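Local coordinates for protein 4-amino-4-deoxychorismate lyase (Legionella pneumophila, PDB 3LUL) that belongs to the class IV aminotransferase family of pyridoxal-phosphate enzymes and carries its cofactor covalently bound, at residues I242-S247 with K262-L267; P15-D20 with Q107-T112; N36-S41 with N80-G85. One frame throughout, in Å; residues are numbered along the deposited sequence.

From the N terminus, residues 15-20 come first, in the loop that leads toward strand 28-36, and open interaction 2. The hairpin turn at 36-41 follows and opens interaction 3, which closes at 80-85 after helices 43-57 and 65-78 have gone by. Interaction 2 closes only later, at 107-112, so it encloses interaction 3 completely. Both serve the same five-stranded sheet, and they meet where Thr112 CB packs 3.7 Å from Gly85 O. Interaction 1 comes after both in the chain, closing a short loop of 14 residues and joining strand 241-248 of the second, larger sheet to helix 258-269; its centre lies about 34 Å from that of interaction 2, on the opposite side of the chain's centre.

Interaction 1 (I242-S247 with K262-L267); sequences IRRVLS and KLIFLL
Ile242 holds CG1 anti to its carbonyl carbon (chi1 -73°) and CD1 in an extended continuation (chi2 174°), which carries the longer branch out from the strand to helix 262-267. There CD1 rests 3.6 Å from Leu263 CB. Leu267, one helical turn further on, meets the same branch at about a right angle, its CD1 lying 3.7 Å from Ile242 CG1. Nearer the backbone, Ile264 brings CG1 to 4.0 Å from Ile242 CB, so one isoleucine touches three aliphatic neighbours of the helix. A beta-branched residue suits the strand, and its long arm suits the gap to be bridged. Here the helix packs against the N-terminal end of a strand in the larger, mixed sheet: segment 262-267 runs nearly antiparallel to segment 242-247 (163°), their axes 9.8 Å apart at closest approach. Leu206 of helix 201-212 touches both Ile242 and Leu263, adding a second helix to the packing. Arg244, two residues on from Ile242, stretches its chain from CG to NE toward the helix and crosses Ile264 at about a right angle, with NH2 3.7 Å from Ile264 CD1. The charged end is held by a salt bridge from NH2 to Asp261, just ahead of the helical segment, while NH1 bonds to Val255 O.

Interaction 2 (P15-D20 with Q107-T112); sequences PSFGID and QLIFQT
Phe17 and Ile109 reach toward each other tip to tip, and their meeting is a CH-pi contact: the CD1 methyl of Ile109 stands over the centre of the Phe17 ring, 3.7 Å from the centroid and only 12° off the ring normal. The side-chain conformations explain the aim. Phe17 holds CG anti to its carbonyl carbon (chi1 -59°). Ile109 does the same with CG1 (chi1 -68°), and CD1 continues it extended, which presents a methyl group as the leading atom. That same methyl lies 3.6 Å from Ser16 CA, fitting against the loop backbone as well as the ring. The other branch, CG2, faces Pro15, whose apolar pyrrolidine offers CG at 4.0 Å, a nonpolar surface suited to this buried spot.

Gln107 borders the aromatic ring differently. Its CB sits at the ring edge, in plane, 3.9 Å from Phe17 CE1, but the chain bends at chi2 and takes the amide away, where OE1 bonds to Arg5 and NE2 to Val105 O. Of the glutamine side chain it is CB that lies against the ring; Gln107 O also approaches the edge, 3.9 Å from Phe17 CE1.

Strand 106-113 belongs to the five-stranded sheet, and Phe17 also packs on Ile89 and Ser91 of the adjoining strand 84-91. The loop faces the dimer partner too: Ser16 OG bonds to Phe17 O of the second subunit, and the reverse bond is made as well. Across 15-20 and 107-112 the link is thus carried by shape and dispersion, with a flat face receiving a methyl group, while the hydrogen bonds noted go elsewhere: to the second subunit, to Arg5 and Val105, and from the strand backbone to its sheet neighbours.

Interaction 3 (N36-S41 with N80-G85); sequences NSSKPS and NLYHGG
Ser38 and Ser37 provide the hydrogen bonds that join the turn to residues 81-83. Ser38 N donates to Tyr82 O over 2.8 Å, a fairly straight bond (163° at the hydrogen) whose donor is tilted out of the carbonyl plane. The Ser38 hydroxyl donates to Leu81 O, 3.1 Å from OG, in the plane of that carbonyl and on a lone pair. One serine thus grips two successive carbonyls, one with its backbone and one with its side chain; its short hydroxyl suits a carbonyl lying right beside the turn. Ser37 N donates a hydrogen bond to His83 ND1 at 3.2 Å and 168°, lying slightly out of the imidazole plane. Because ND1 accepts here, a neutral ring would be expected to carry its proton on NE2.

The turn itself is a type I' beta turn from Asn36 to Lys39, linking strand 28-36 to strand 39-40 as a tight hairpin at the border of the five-stranded sheet. Asn36 N to Lys39 O and Lys39 N to Asn36 O, each 2.9 Å, close it, and Ser37 and Ser38 take the positive phi angles it demands. Facing it is the link from helix 65-78 to strand 84-91; Asn80, also at positive phi, is the C-prime residue of the Schellman motif that ends the helix.

The remaining contacts involve the two rings. Tyr82 holds CG anti to its backbone N (chi1 -172°), and its ring takes Ser37 CA over the centre of one face, 3.5 Å from the centroid, in a CH-pi contact. Its CD2 in turn sits over the middle of the His83 ring, 3.4 Å above that plane. Asn36 CA lies at the edge of the imidazole, 3.8 Å from His83 ND1, and Ser37 OG approaches His83 CE1 to 3.5 Å.

Interaction 1 (I242-S247 with K262-L267)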
ATOM      1  N   ILE B 242     -23.036  -5.288 -11.280  1.00 10.08           N
ATOM      2  CA  ILE B 242     -22.782  -6.706 -11.334  1.00 10.24           C
ATOM      3  C   ILE B 242     -22.053  -7.020 -12.642  1.00 10.84           C
ATOM      4  O   ILE B 242     -22.498  -6.596 -13.738  1.00 13.15           O
ATOM      5  CB  ILE B 242     -24.112  -7.511 -11.230  1.00 10.44           C
ATOM      6  CG1 ILE B 242     -24.643  -7.442  -9.805  1.00 12.52           C
ATOM      7  CG2 ILE B 242     -23.906  -8.963 -11.681  1.00 10.85           C
ATOM      8  CD1 ILE B 242     -26.009  -8.074  -9.594  1.00 12.88           C
ATOM      9  N   ARG B 243     -20.971  -7.782 -12.522  1.00 10.57           N
ATOM     10  CA  ARG B 243     -20.169  -8.231 -13.664  1.00 10.67           C
ATOM     11  C   ARG B 243     -20.144  -9.753 -13.611  1.00 12.10           C
ATOM     12  O   ARG B 243     -19.806 -10.362 -12.583  1.00 11.22           O
ATOM     13  CB  ARG B 243     -18.767  -7.653 -13.579  1.00 15.26           C
ATOM     14  CG  ARG B 243     -17.836  -7.947 -14.771  1.00 21.31           C
ATOM     15  CD  ARG B 243     -17.898  -6.859 -15.873  1.00 24.09           C
ATOM     16  NE  ARG B 243     -17.166  -7.270 -17.093  1.00 22.35           N
ATOM     17  CZ  ARG B 243     -15.922  -6.898 -17.426  1.00 20.73           C
ATOM     18  NH1 ARG B 243     -15.199  -6.106 -16.635  1.00 28.51           N
ATOM     19  NH2 ARG B 243     -15.363  -7.355 -18.549  1.00 24.19           N
ATOM     20  N   ARG B 244     -20.524 -10.372 -14.730  1.00 10.03           N
ATOM     21  CA  ARG B 244     -20.591 -11.822 -14.796  1.00  8.90           C
ATOM     22  C   ARG B 244     -19.196 -12.376 -14.953  1.00  8.24           C
ATOM     23  O   ARG B 244     -18.349 -11.747 -15.588  1.00 10.89           O
ATOM     24  CB  ARG B 244     -21.477 -12.257 -15.976  1.00 10.00           C
ATOM     25  CG  ARG B 244     -22.921 -11.813 -15.860  1.00 10.73           C
ATOM     26  CD  ARG B 244     -23.652 -11.978 -17.183  1.00 14.21           C
ATOM     27  NE  ARG B 244     -24.943 -11.272 -17.183  1.00 19.48           N
ATOM     28  CZ  ARG B 244     -26.132 -11.780 -16.828  1.00 15.77           C
ATOM     29  NH1 ARG B 244     -26.269 -13.045 -16.447  1.00 15.99           N
ATOM     30  NH2 ARG B 244     -27.218 -11.008 -16.879  1.00 18.38           N
ATOM     31  N   VAL B 245     -18.971 -13.549 -14.373  1.00  6.34           N
ATOM     32  CA  VAL B 245     -17.668 -14.234 -14.432  1.00  7.51           C
ATOM     33  C   VAL B 245     -17.757 -15.458 -15.349  1.00  7.44           C
ATOM     34  O   VAL B 245     -18.585 -16.339 -15.154  1.00  9.13           O
ATOM     35  CB  VAL B 245     -17.172 -14.630 -13.028  1.00  8.73           C
ATOM     36  CG1 VAL B 245     -15.873 -15.498 -13.097  1.00  9.10           C
ATOM     37  CG2 VAL B 245     -16.937 -13.381 -12.163  1.00  9.64           C
ATOM     38  N   LEU B 246     -16.906 -15.469 -16.367  1.00  8.59           N
ATOM     39  CA  LEU B 246     -16.827 -16.554 -17.339  1.00  9.78           C
ATOM     40  C   LEU B 246     -15.973 -17.695 -16.826  1.00  9.73           C
ATOM     41  O   LEU B 246     -16.279 -18.853 -17.077  1.00 11.22           O
ATOM     42  CB  LEU B 246     -16.283 -16.055 -18.687  1.00 12.50           C
ATOM     43  CG  LEU B 246     -16.075 -17.104 -19.807  1.00 12.28           C
ATOM     44  CD1 LEU B 246     -17.348 -17.876 -20.132  1.00 15.99           C
ATOM     45  CD2 LEU B 246     -15.531 -16.432 -21.061  1.00 16.95           C
ATOM     46  N   SER B 247     -14.909 -17.384 -16.103  1.00  7.47           N
ATOM     47  CA  SER B 247     -13.968 -18.411 -15.691  1.00  9.84           C
ATOM     48  C   SER B 247     -13.091 -18.006 -14.529  1.00 10.00           C
ATOM     49  O   SER B 247     -12.805 -16.824 -14.360  1.00  8.33           O
ATOM     50  CB  SER B 247     -13.072 -18.830 -16.862  1.00  9.02           C
ATOM     51  OG  SER B 247     -12.276 -17.751 -17.364  1.00  9.60           O
ATOM     52  N   LYS B 262     -32.432 -10.637 -12.019  1.00  8.50           N
ATOM     53  CA  LYS B 262     -33.237  -9.991 -10.988  1.00 10.87           C
ATOM     54  C   LYS B 262     -32.410  -8.966 -10.187  1.00  9.32           C
ATOM     55  O   LYS B 262     -32.854  -7.851  -9.949  1.00  7.85           O
ATOM     56  CB  LYS B 262     -33.846 -11.022 -10.025  1.00  9.72           C
ATOM     57  CG  LYS B 262     -34.720 -10.351  -8.967  1.00 15.88           C
ATOM     58  CD  LYS B 262     -35.706 -11.282  -8.286  1.00 22.35           C
ATOM     59  CE  LYS B 262     -36.688 -10.478  -7.424  1.00 18.40           C
ATOM     60  NZ  LYS B 262     -37.646 -11.318  -6.671  1.00 24.00           N
ATOM     61  N   LEU B 263     -31.227  -9.361  -9.746  1.00  8.73           N
ATOM     62  CA  LEU B 263     -30.375  -8.458  -8.971  1.00  9.04           C
ATOM     63  C   LEU B 263     -29.919  -7.230  -9.781  1.00  8.83           C
ATOM     64  O   LEU B 263     -29.935  -6.115  -9.259  1.00  9.05           O
ATOM     65  CB  LEU B 263     -29.208  -9.219  -8.365  1.00 10.98           C
ATOM     66  CG  LEU B 263     -29.634 -10.243  -7.302  1.00 13.71           C
ATOM     67  CD1 LEU B 263     -28.406 -10.989  -6.847  1.00 14.38           C
ATOM     68  CD2 LEU B 263     -30.379  -9.610  -6.113  1.00 14.18           C
ATOM     69  N   ILE B 264     -29.589  -7.415 -11.059  1.00  8.97           N
ATOM     70  CA  ILE B 264     -29.284  -6.283 -11.945  1.00 10.24           C
ATOM     71  C   ILE B 264     -30.467  -5.305 -12.013  1.00 12.18           C
ATOM     72  O   ILE B 264     -30.296  -4.063 -11.868  1.00 10.95           O
ATOM     73  CB  ILE B 264     -28.928  -6.755 -13.374  1.00 10.92           C
ATOM     74  CG1 ILE B 264     -27.551  -7.413 -13.356  1.00 12.33           C
ATOM     75  CG2 ILE B 264     -28.989  -5.567 -14.378  1.00 11.95           C
ATOM     76  CD1 ILE B 264     -27.193  -8.128 -14.632  1.00  8.10           C
ATOM     77  N   PHE B 265     -31.662  -5.858 -12.164  1.00 11.87           N
ATOM     78  CA  PHE B 265     -32.851  -5.030 -12.216  1.00 11.81           C
ATOM     79  C   PHE B 265     -33.001  -4.227 -10.935  1.00 12.58           C
ATOM     80  O   PHE B 265     -33.183  -3.009 -10.983  1.00 14.48           O
ATOM     81  CB  PHE B 265     -34.116  -5.857 -12.498  1.00 13.67           C
ATOM     82  CG  PHE B 265     -35.386  -5.025 -12.458  1.00 11.46           C
ATOM     83  CD1 PHE B 265     -36.044  -4.808 -11.264  1.00 19.40           C
ATOM     84  CD2 PHE B 265     -35.898  -4.452 -13.611  1.00 21.60           C
ATOM     85  CE1 PHE B 265     -37.195  -4.044 -11.215  1.00 24.74           C
ATOM     86  CE2 PHE B 265     -37.060  -3.688 -13.564  1.00 20.60           C
ATOM     87  CZ  PHE B 265     -37.699  -3.485 -12.359  1.00 17.91           C
ATOM     88  N   LEU B 266     -32.894  -4.899  -9.787  1.00 10.81           N
ATOM     89  CA  LEU B 266     -33.104  -4.237  -8.504  1.00 13.58           C
ATOM     90  C   LEU B 266     -32.060  -3.143  -8.214  1.00 15.96           C
ATOM     91  O   LEU B 266     -32.412  -2.030  -7.801  1.00 15.23           O
ATOM     92  CB  LEU B 266     -33.156  -5.270  -7.380  1.00 13.28           C
ATOM     93  CG  LEU B 266     -34.355  -6.216  -7.406  1.00 15.08           C
ATOM     94  CD1 LEU B 266     -34.183  -7.316  -6.385  1.00 13.30           C
ATOM     95  CD2 LEU B 266     -35.655  -5.418  -7.202  1.00 16.95           C
ATOM     96  N   LEU B 267     -30.794  -3.444  -8.472  1.00 16.33           N
ATOM     97  CA  LEU B 267     -29.733  -2.443  -8.289  1.00 21.20           C
ATOM     98  C   LEU B 267     -30.004  -1.244  -9.190  1.00 21.83           C
ATOM     99  O   LEU B 267     -29.797  -0.125  -8.766  1.00 22.89           O
ATOM    100  CB  LEU B 267     -28.331  -2.992  -8.569  1.00 19.75           C
ATOM    101  CG  LEU B 267     -27.809  -4.081  -7.626  1.00 23.89           C
ATOM    102  CD1 LEU B 267     -26.504  -4.644  -8.211  1.00 23.95           C
ATOM    103  CD2 LEU B 267     -27.597  -3.620  -6.173  1.00 20.82           C
TER

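Interaction 2 (P15-D20 with Q107-T112)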
ATOM      1  N   PRO B  15      -6.578  20.462  -9.184  1.00 37.35           N
ATOM      2  CA  PRO B  15      -5.828  20.453  -7.930  1.00 33.35           C
ATOM      3  C   PRO B  15      -5.043  19.161  -7.741  1.00 28.61           C
ATOM      4  O   PRO B  15      -5.428  18.117  -8.291  1.00 27.95           O
ATOM      5  CB  PRO B  15      -6.926  20.569  -6.862  1.00 33.99           C
ATOM      6  CG  PRO B  15      -8.116  19.976  -7.472  1.00 36.83           C
ATOM      7  CD  PRO B  15      -8.009  20.184  -8.970  1.00 37.44           C
ATOM      8  N   SER B  16      -3.954  19.231  -6.972  1.00 23.22           N
ATOM      9  CA  SER B  16      -3.291  18.020  -6.472  1.00 21.53           C
ATOM     10  C   SER B  16      -2.747  18.225  -5.057  1.00 18.40           C
ATOM     11  O   SER B  16      -2.893  19.291  -4.481  1.00 18.12           O
ATOM     12  CB  SER B  16      -2.160  17.586  -7.406  1.00 20.47           C
ATOM     13  OG  SER B  16      -1.804  16.205  -7.195  1.00 20.70           O
ATOM     14  N   PHE B  17      -2.119  17.178  -4.528  1.00 15.61           N
ATOM     15  CA  PHE B  17      -1.565  17.173  -3.176  1.00 13.75           C
ATOM     16  C   PHE B  17      -0.094  17.595  -3.200  1.00 15.47           C
ATOM     17  O   PHE B  17       0.628  17.250  -4.126  1.00 18.13           O
ATOM     18  CB  PHE B  17      -1.694  15.779  -2.583  1.00 11.14           C
ATOM     19  CG  PHE B  17      -3.120  15.272  -2.515  1.00 14.00           C
ATOM     20  CD1 PHE B  17      -4.002  15.762  -1.567  1.00 15.87           C
ATOM     21  CD2 PHE B  17      -3.563  14.279  -3.401  1.00 17.24           C
ATOM     22  CE1 PHE B  17      -5.302  15.283  -1.497  1.00 16.51           C
ATOM     23  CE2 PHE B  17      -4.843  13.783  -3.323  1.00 14.87           C
ATOM     24  CZ  PHE B  17      -5.728  14.295  -2.379  1.00 15.47           C
ATOM     25  N   GLY B  18       0.349  18.327  -2.181  1.00 13.23           N
ATOM     26  CA  GLY B  18       1.715  18.856  -2.145  1.00 14.67           C
ATOM     27  C   GLY B  18       2.655  17.728  -1.714  1.00 15.76           C
ATOM     28  O   GLY B  18       2.222  16.729  -1.152  1.00 12.44           O
ATOM     29  N   ILE B  19       3.945  17.907  -1.951  1.00 14.52           N
ATOM     30  CA  ILE B  19       4.895  16.801  -1.784  1.00 13.40           C
ATOM     31  C   ILE B  19       5.119  16.455  -0.307  1.00 13.30           C
ATOM     32  O   ILE B  19       5.567  15.378  -0.002  1.00 15.78           O
ATOM     33  CB  ILE B  19       6.240  17.141  -2.455  1.00 13.49           C
ATOM     34  CG1 ILE B  19       7.084  15.871  -2.677  1.00 16.92           C
ATOM     35  CG2 ILE B  19       6.965  18.207  -1.659  1.00 10.48           C
ATOM     36  CD1 ILE B  19       6.398  14.824  -3.546  1.00 17.40           C
ATOM     37  N   ASP B  20       4.795  17.372   0.592  1.00 12.08           N
ATOM     38  CA  ASP B  20       4.841  17.115   2.047  1.00 14.79           C
ATOM     39  C   ASP B  20       3.598  16.403   2.612  1.00 15.62           C
ATOM     40  O   ASP B  20       3.494  16.224   3.832  1.00 12.74           O
ATOM     41  CB  ASP B  20       5.057  18.434   2.803  1.00 17.11           C
ATOM     42  CG  ASP B  20       3.908  19.450   2.581  1.00 25.58           C
ATOM     43  OD1 ASP B  20       3.110  19.274   1.621  1.00 23.51           O
ATOM     44  OD2 ASP B  20       3.804  20.444   3.345  1.00 30.35           O
ATOM     45  N   GLN B 107      -6.981  16.734   3.514  1.00 12.46           N
ATOM     46  CA  GLN B 107      -7.235  17.402   2.261  1.00  9.98           C
ATOM     47  C   GLN B 107      -8.115  16.464   1.458  1.00 10.01           C
ATOM     48  O   GLN B 107      -7.901  15.269   1.443  1.00 10.44           O
ATOM     49  CB  GLN B 107      -5.919  17.701   1.543  1.00 11.52           C
ATOM     50  CG  GLN B 107      -4.813  18.280   2.453  1.00 15.43           C
ATOM     51  CD  GLN B 107      -4.962  19.756   2.681  1.00 25.32           C
ATOM     52  OE1 GLN B 107      -5.072  20.521   1.721  1.00 22.39           O
ATOM     53  NE2 GLN B 107      -4.975  20.182   3.955  1.00 20.74           N
ATOM     54  N   LEU B 108      -9.123  17.016   0.821  1.00 10.12           N
ATOM     55  CA  LEU B 108     -10.035  16.248   0.023  1.00 10.26           C
ATOM     56  C   LEU B 108     -10.007  16.801  -1.398  1.00 10.67           C
ATOM     57  O   LEU B 108     -10.060  18.038  -1.581  1.00 14.12           O
ATOM     58  CB  LEU B 108     -11.401  16.373   0.651  1.00  8.55           C
ATOM     59  CG  LEU B 108     -12.583  15.529   0.235  1.00 16.59           C
ATOM     60  CD1 LEU B 108     -12.239  14.016   0.151  1.00 13.21           C
ATOM     61  CD2 LEU B 108     -13.709  15.818   1.213  1.00 16.41           C
ATOM     62  N   ILE B 109      -9.874  15.914  -2.391  1.00  9.29           N
ATOM     63  CA  ILE B 109      -9.986  16.274  -3.803  1.00 10.64           C
ATOM     64  C   ILE B 109     -11.071  15.420  -4.474  1.00 12.19           C
ATOM     65  O   ILE B 109     -11.160  14.213  -4.242  1.00 14.56           O
ATOM     66  CB  ILE B 109      -8.643  16.143  -4.546  1.00 12.32           C
ATOM     67  CG1 ILE B 109      -7.661  17.203  -4.025  1.00 13.04           C
ATOM     68  CG2 ILE B 109      -8.812  16.247  -6.112  1.00 12.06           C
ATOM     69  CD1 ILE B 109      -6.237  17.110  -4.651  1.00 14.08           C
ATOM     70  N   PHE B 110     -11.908  16.076  -5.281  1.00 13.26           N
ATOM     71  CA  PHE B 110     -12.887  15.379  -6.129  1.00 11.94           C
ATOM     72  C   PHE B 110     -12.543  15.503  -7.601  1.00 13.69           C
ATOM     73  O   PHE B 110     -12.163  16.580  -8.076  1.00 12.30           O
ATOM     74  CB  PHE B 110     -14.279  15.968  -5.946  1.00 10.60           C
ATOM     75  CG  PHE B 110     -14.779  15.926  -4.543  1.00 13.59           C
ATOM     76  CD1 PHE B 110     -15.516  14.823  -4.105  1.00 16.08           C
ATOM     77  CD2 PHE B 110     -14.562  16.998  -3.668  1.00 12.93           C
ATOM     78  CE1 PHE B 110     -16.014  14.781  -2.814  1.00 14.16           C
ATOM     79  CE2 PHE B 110     -15.064  16.961  -2.378  1.00 13.92           C
ATOM     80  CZ  PHE B 110     -15.794  15.861  -1.954  1.00 13.17           C
ATOM     81  N   GLN B 111     -12.662  14.396  -8.312  1.00 12.42           N
ATOM     82  CA  GLN B 111     -12.417  14.358  -9.759  1.00 11.97           C
ATOM     83  C   GLN B 111     -13.485  13.529 -10.456  1.00 12.85           C
ATOM     84  O   GLN B 111     -13.836  12.454  -9.986  1.00 12.33           O
ATOM     85  CB  GLN B 111     -11.064  13.726 -10.047  1.00 15.43           C
ATOM     86  CG  GLN B 111      -9.890  14.628  -9.682  1.00 23.72           C
ATOM     87  CD  GLN B 111      -9.766  15.864 -10.588  1.00 29.41           C
ATOM     88  OE1 GLN B 111      -9.930  17.015 -10.143  1.00 37.13           O
ATOM     89  NE2 GLN B 111      -9.460  15.630 -11.856  1.00 22.37           N
ATOM     90  N   THR B 112     -13.987  14.043 -11.571  1.00 14.46           N
ATOM     91  CA  THR B 112     -14.988  13.337 -12.357  1.00 13.49           C
ATOM     92  C   THR B 112     -14.286  12.599 -13.484  1.00 13.87           C
ATOM     93  O   THR B 112     -13.144  12.916 -13.889  1.00 13.65           O
ATOM     94  CB  THR B 112     -16.063  14.266 -12.976  1.00 14.69           C
ATOM     95  OG1 THR B 112     -15.462  15.157 -13.936  1.00 15.85           O
ATOM     96  CG2 THR B 112     -16.753  15.060 -11.925  1.00 14.53           C
TER

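Interaction 3 (N36-S41 with N80-G85)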
ATOM      1  N   ASN B  36     -25.341   8.785 -12.006  1.00 12.45           N
ATOM      2  CA  ASN B  36     -26.417   8.394 -12.915  1.00 14.45           C
ATOM      3  C   ASN B  36     -27.358   9.566 -13.089  1.00 16.21           C
ATOM      4  O   ASN B  36     -27.845  10.108 -12.121  1.00 16.56           O
ATOM      5  CB  ASN B  36     -27.238   7.208 -12.369  1.00 18.18           C
ATOM      6  CG  ASN B  36     -26.394   5.990 -12.018  1.00 26.13           C
ATOM      7  OD1 ASN B  36     -25.794   5.356 -12.886  1.00 36.37           O
ATOM      8  ND2 ASN B  36     -26.395   5.612 -10.735  1.00 28.48           N
ATOM      9  N   SER B  37     -27.588   9.985 -14.324  1.00 15.85           N
ATOM     10  CA  SER B  37     -28.495  11.082 -14.636  1.00 15.86           C
ATOM     11  C   SER B  37     -28.188  12.344 -13.819  1.00 15.92           C
ATOM     12  O   SER B  37     -29.090  13.013 -13.302  1.00 16.64           O
ATOM     13  CB  SER B  37     -29.951  10.625 -14.502  1.00 18.78           C
ATOM     14  OG  SER B  37     -30.175   9.379 -15.166  1.00 20.43           O
ATOM     15  N   SER B  38     -26.890  12.632 -13.713  1.00 12.34           N
ATOM     16  CA  SER B  38     -26.336  13.812 -13.046  1.00 13.06           C
ATOM     17  C   SER B  38     -26.470  13.778 -11.532  1.00 14.41           C
ATOM     18  O   SER B  38     -26.259  14.795 -10.885  1.00 18.51           O
ATOM     19  CB  SER B  38     -26.957  15.102 -13.578  1.00 16.62           C
ATOM     20  OG  SER B  38     -26.893  15.112 -14.986  1.00 21.49           O
ATOM     21  N   LYS B  39     -26.827  12.622 -10.997  1.00 16.53           N
ATOM     22  CA  LYS B  39     -26.977  12.422  -9.549  1.00 17.79           C
ATOM     23  C   LYS B  39     -25.968  11.391  -9.011  1.00 16.09           C
ATOM     24  O   LYS B  39     -25.867  10.283  -9.541  1.00 16.27           O
ATOM     25  CB  LYS B  39     -28.398  11.974  -9.226  1.00 19.76           C
ATOM     26  CG  LYS B  39     -29.443  13.086  -9.443  1.00 27.99           C
ATOM     27  CD  LYS B  39     -30.862  12.515  -9.535  1.00 40.56           C
ATOM     28  CE  LYS B  39     -31.939  13.618  -9.533  1.00 44.86           C
ATOM     29  NZ  LYS B  39     -33.052  13.335 -10.506  1.00 48.69           N
ATOM     30  N   PRO B  40     -25.250  11.740  -7.931  1.00 15.34           N
ATOM     31  CA  PRO B  40     -24.383  10.730  -7.318  1.00 14.24           C
ATOM     32  C   PRO B  40     -25.215   9.635  -6.644  1.00 15.95           C
ATOM     33  O   PRO B  40     -26.082   9.915  -5.837  1.00 20.61           O
ATOM     34  CB  PRO B  40     -23.546  11.532  -6.297  1.00 13.87           C
ATOM     35  CG  PRO B  40     -24.338  12.712  -5.991  1.00 15.15           C
ATOM     36  CD  PRO B  40     -25.216  13.011  -7.185  1.00 15.93           C
ATOM     37  N   SER B  41     -24.930   8.396  -6.999  1.00 15.12           N
ATOM     38  CA  SER B  41     -25.575   7.227  -6.458  1.00 16.30           C
ATOM     39  C   SER B  41     -24.977   6.847  -5.087  1.00 15.47           C
ATOM     40  O   SER B  41     -23.755   6.650  -4.936  1.00 14.29           O
ATOM     41  CB  SER B  41     -25.335   6.094  -7.448  1.00 20.07           C
ATOM     42  OG  SER B  41     -25.890   4.877  -7.033  1.00 27.49           O
ATOM     43  N   ASN B  80     -20.224  18.886 -16.464  1.00 17.84           N
ATOM     44  CA  ASN B  80     -21.292  18.459 -17.355  1.00 18.71           C
ATOM     45  C   ASN B  80     -21.525  16.952 -17.417  1.00 17.39           C
ATOM     46  O   ASN B  80     -21.853  16.394 -18.464  1.00 18.16           O
ATOM     47  CB  ASN B  80     -21.056  19.065 -18.753  1.00 21.20           C
ATOM     48  CG  ASN B  80     -20.996  20.583 -18.704  1.00 29.57           C
ATOM     49  OD1 ASN B  80     -21.993  21.239 -18.374  1.00 42.95           O
ATOM     50  ND2 ASN B  80     -19.812  21.148 -18.979  1.00 30.25           N
ATOM     51  N   LEU B  81     -21.392  16.294 -16.276  1.00 13.52           N
ATOM     52  CA  LEU B  81     -21.550  14.856 -16.205  1.00 13.51           C
ATOM     53  C   LEU B  81     -23.036  14.487 -16.156  1.00 16.25           C
ATOM     54  O   LEU B  81     -23.850  15.153 -15.465  1.00 18.10           O
ATOM     55  CB  LEU B  81     -20.811  14.342 -14.970  1.00 15.31           C
ATOM     56  CG  LEU B  81     -20.172  12.970 -14.941  1.00 17.02           C
ATOM     57  CD1 LEU B  81     -19.083  12.851 -15.988  1.00 16.78           C
ATOM     58  CD2 LEU B  81     -19.637  12.727 -13.515  1.00 13.26           C
ATOM     59  N   TYR B  82     -23.414  13.459 -16.912  1.00 13.99           N
ATOM     60  CA  TYR B  82     -24.742  12.871 -16.787  1.00 13.12           C
ATOM     61  C   TYR B  82     -24.557  11.481 -16.235  1.00 12.93           C
ATOM     62  O   TYR B  82     -24.838  11.254 -15.054  1.00 14.88           O
ATOM     63  CB  TYR B  82     -25.508  12.921 -18.108  1.00 11.09           C
ATOM     64  CG  TYR B  82     -26.984  12.507 -18.043  1.00 13.15           C
ATOM     65  CD1 TYR B  82     -27.995  13.458 -17.790  1.00 13.02           C
ATOM     66  CD2 TYR B  82     -27.372  11.187 -18.286  1.00 13.80           C
ATOM     67  CE1 TYR B  82     -29.347  13.085 -17.749  1.00 16.27           C
ATOM     68  CE2 TYR B  82     -28.737  10.809 -18.270  1.00 16.24           C
ATOM     69  CZ  TYR B  82     -29.710  11.758 -17.990  1.00 14.74           C
ATOM     70  OH  TYR B  82     -31.047  11.366 -17.987  1.00 17.22           O
ATOM     71  N   HIS B  83     -24.055  10.549 -17.047  1.00 12.42           N
ATOM     72  CA  HIS B  83     -23.605   9.260 -16.537  1.00 12.28           C
ATOM     73  C   HIS B  83     -22.079   9.291 -16.450  1.00 11.78           C
ATOM     74  O   HIS B  83     -21.392   9.793 -17.345  1.00 10.24           O
ATOM     75  CB  HIS B  83     -23.997   8.103 -17.440  1.00 14.59           C
ATOM     76  CG  HIS B  83     -25.470   7.940 -17.645  1.00 20.30           C
ATOM     77  ND1 HIS B  83     -26.400   8.223 -16.668  1.00 18.07           N
ATOM     78  CD2 HIS B  83     -26.166   7.446 -18.698  1.00 17.31           C
ATOM     79  CE1 HIS B  83     -27.610   7.952 -17.124  1.00 19.11           C
ATOM     80  NE2 HIS B  83     -27.497   7.470 -18.350  1.00 18.92           N
ATOM     81  N   GLY B  84     -21.541   8.710 -15.396  1.00  9.84           N
ATOM     82  CA  GLY B  84     -20.067   8.636 -15.235  1.00  8.00           C
ATOM     83  C   GLY B  84     -19.691   8.344 -13.802  1.00  9.05           C
ATOM     84  O   GLY B  84     -20.447   7.677 -13.093  1.00 10.00           O
ATOM     85  N   GLY B  85     -18.518   8.821 -13.390  1.00  8.07           N
ATOM     86  CA  GLY B  85     -18.062   8.631 -12.024  1.00  9.25           C
ATOM     87  C   GLY B  85     -17.440   9.837 -11.390  1.00  9.92           C
ATOM     88  O   GLY B  85     -17.003  10.776 -12.082  1.00  9.19           O
TER